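Local coordinates for protein Baccell_00875 (PDB 5NO8) that probably cleaves, as a polysaccharide lyase, the bond between capping L-rhamnose and glucuronic acid in complex arabinogalactan proteins, at residues Val79-Gly82 with Arg83-Val86. Residues are numbered along the deposited sequence; the frame is centred on the assembly and turned at random.
Sequences VVKG and RETV
V79 and V86, and likewise K81 and E84, form antiparallel hydrogen-bonded pairs where the facing ends 79-81 and 84-86 of two strands run at 171° to one another, while V80 and T85 make the non-hydrogen-bonded pair between them. The bond from K81 N to E84 O (2.9 Å) is nearly straight; its return partner, E84 N to K81 O (3.1 Å), is more bent, the donor standing above the carbonyl plane, as this bond closes the tight turn. G82, at the second position of the turn, has a phi of 57°, which favours glycine. On the face carrying V79, K81, E84 and V86, the extended E84 chain, its CG turned opposite the backbone N (chi1 -174°), runs alongside K81 and brings E84 OE2 to 3.2 Å from K81 CE. K81 NZ has its stronger salt bridge with D109; its approach to E84 OE2 (4.0 Å) is a long one. V79 CG1 makes a loose apolar contact with V86 CB and lies closer to V86 O (3.3 Å). On the other face V80 CG2 lies beside T85 OG1 (3.6 Å), and a water donates to G82 O and is also hydrogen-bonded to T85 OG1. V79 and V80 further pack on strand 137-145, next in the sheet, while the turn projects at the surface: a classic two-residue beta hairpin closed by a type II' turn.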
ATOM      1  N   VAL A  79      22.526 -13.091 -18.702  1.00 11.84           N
ATOM      2  CA  VAL A  79      23.960 -13.026 -18.871  1.00 12.46           C
ATOM      3  C   VAL A  79      24.274 -12.455 -20.250  1.00 12.70           C
ATOM      4  O   VAL A  79      23.703 -12.854 -21.270  1.00 11.93           O
ATOM      5  CB  VAL A  79      24.687 -14.354 -18.566  1.00 14.41           C
ATOM      6  CG1 VAL A  79      24.169 -15.491 -19.366  1.00 15.87           C
ATOM      7  CG2 VAL A  79      26.188 -14.208 -18.773  1.00 14.85           C
ATOM      8  N   VAL A  80      25.167 -11.490 -20.245  1.00 11.79           N
ATOM      9  CA  VAL A  80      25.551 -10.782 -21.445  1.00 12.44           C
ATOM     10  C   VAL A  80      27.053 -10.832 -21.642  1.00 13.27           C
ATOM     11  O   VAL A  80      27.828 -10.480 -20.744  1.00 13.18           O
ATOM     12  CB  VAL A  80      25.112  -9.310 -21.351  1.00 12.43           C
ATOM     13  CG1 VAL A  80      25.619  -8.531 -22.561  1.00 12.22           C
ATOM     14  CG2 VAL A  80      23.599  -9.218 -21.261  1.00 12.08           C
ATOM     15  N   LYS A  81      27.469 -11.270 -22.834  1.00 14.63           N
ATOM     16  CA  LYS A  81      28.860 -11.326 -23.254  1.00 16.30           C
ATOM     17  C   LYS A  81      28.864 -10.779 -24.652  1.00 15.05           C
ATOM     18  O   LYS A  81      28.457 -11.472 -25.590  1.00 14.82           O
ATOM     19  CB  LYS A  81      29.384 -12.768 -23.297  1.00 19.65           C
ATOM     20  CG  LYS A  81      29.599 -13.428 -21.962  1.00 23.92           C
ATOM     21  CD  LYS A  81      30.448 -14.700 -22.093  1.00 28.24           C
ATOM     22  CE  LYS A  81      29.822 -15.740 -22.992  1.00 30.85           C
ATOM     23  NZ  LYS A  81      30.384 -17.106 -22.738  1.00 30.25           N
ATOM     24  N   GLY A  82      29.250  -9.524 -24.799  1.00 13.56           N
ATOM     25  CA  GLY A  82      29.128  -8.846 -26.101  1.00 13.92           C
ATOM     26  C   GLY A  82      27.685  -8.861 -26.587  1.00 13.34           C
ATOM     27  O   GLY A  82      26.753  -8.579 -25.817  1.00 13.03           O
ATOM     28  N   ARG A  83      27.482  -9.237 -27.849  1.00 13.77           N
ATOM     29  CA  ARG A  83      26.131  -9.276 -28.415  1.00 14.89           C
ATOM     30  C   ARG A  83      25.269 -10.425 -27.907  1.00 14.29           C
ATOM     31  O   ARG A  83      24.061 -10.412 -28.115  1.00 14.76           O
ATOM     32  CB  ARG A  83      26.193  -9.321 -29.942  1.00 15.24           C
ATOM     33  CG  ARG A  83      26.786  -8.068 -30.537  1.00 16.61           C
ATOM     34  CD  ARG A  83      26.613  -7.995 -32.027  1.00 17.56           C
ATOM     35  NE  ARG A  83      27.562  -8.899 -32.654  1.00 21.73           N
ATOM     36  CZ  ARG A  83      27.258 -10.065 -33.197  1.00 23.81           C
ATOM     37  NH1 ARG A  83      26.009 -10.494 -33.241  1.00 26.23           N
ATOM     38  NH2 ARG A  83      28.215 -10.804 -33.739  1.00 27.47           N
ATOM     39  N   GLU A  84      25.887 -11.421 -27.278  1.00 14.63           N
ATOM     40  CA  GLU A  84      25.191 -12.608 -26.824  1.00 15.48           C
ATOM     41  C   GLU A  84      24.521 -12.356 -25.480  1.00 14.80           C
ATOM     42  O   GLU A  84      25.201 -12.131 -24.481  1.00 13.96           O
ATOM     43  CB  GLU A  84      26.189 -13.769 -26.674  1.00 18.56           C
ATOM     44  CG  GLU A  84      25.514 -15.089 -26.351  1.00 22.64           C
ATOM     45  CD  GLU A  84      26.471 -16.189 -25.908  1.00 29.35           C
ATOM     46  OE1 GLU A  84      26.346 -17.302 -26.460  1.00 35.52           O
ATOM     47  OE2 GLU A  84      27.298 -15.972 -24.991  1.00 35.52           O
ATOM     48  N   THR A  85      23.199 -12.398 -25.479  1.00 13.54           N
ATOM     49  CA  THR A  85      22.383 -12.247 -24.314  1.00 13.62           C
ATOM     50  C   THR A  85      21.564 -13.527 -24.126  1.00 14.35           C
ATOM     51  O   THR A  85      20.877 -13.967 -25.063  1.00 14.21           O
ATOM     52  CB  THR A  85      21.435 -11.042 -24.491  1.00 14.30           C
ATOM     53  OG1 THR A  85      22.193  -9.836 -24.504  1.00 13.74           O
ATOM     54  CG2 THR A  85      20.386 -10.967 -23.416  1.00 14.62           C
ATOM     55  N   VAL A  86      21.581 -14.079 -22.914  1.00 13.52           N
ATOM     56  CA  VAL A  86      20.811 -15.279 -22.605  1.00 13.99           C
ATOM     57  C   VAL A  86      20.263 -15.182 -21.187  1.00 14.11           C
ATOM     58  O   VAL A  86      21.023 -14.968 -20.269  1.00 14.23           O
ATOM     59  CB  VAL A  86      21.666 -16.553 -22.685  1.00 16.33           C
ATOM     60  CG1 VAL A  86      20.797 -17.780 -22.392  1.00 17.12           C
ATOM     61  CG2 VAL A  86      22.320 -16.675 -24.059  1.00 17.40           C
TER
HETATM   62  O   HOH W   1      24.024  -8.240 -25.770  1.00 13.68           O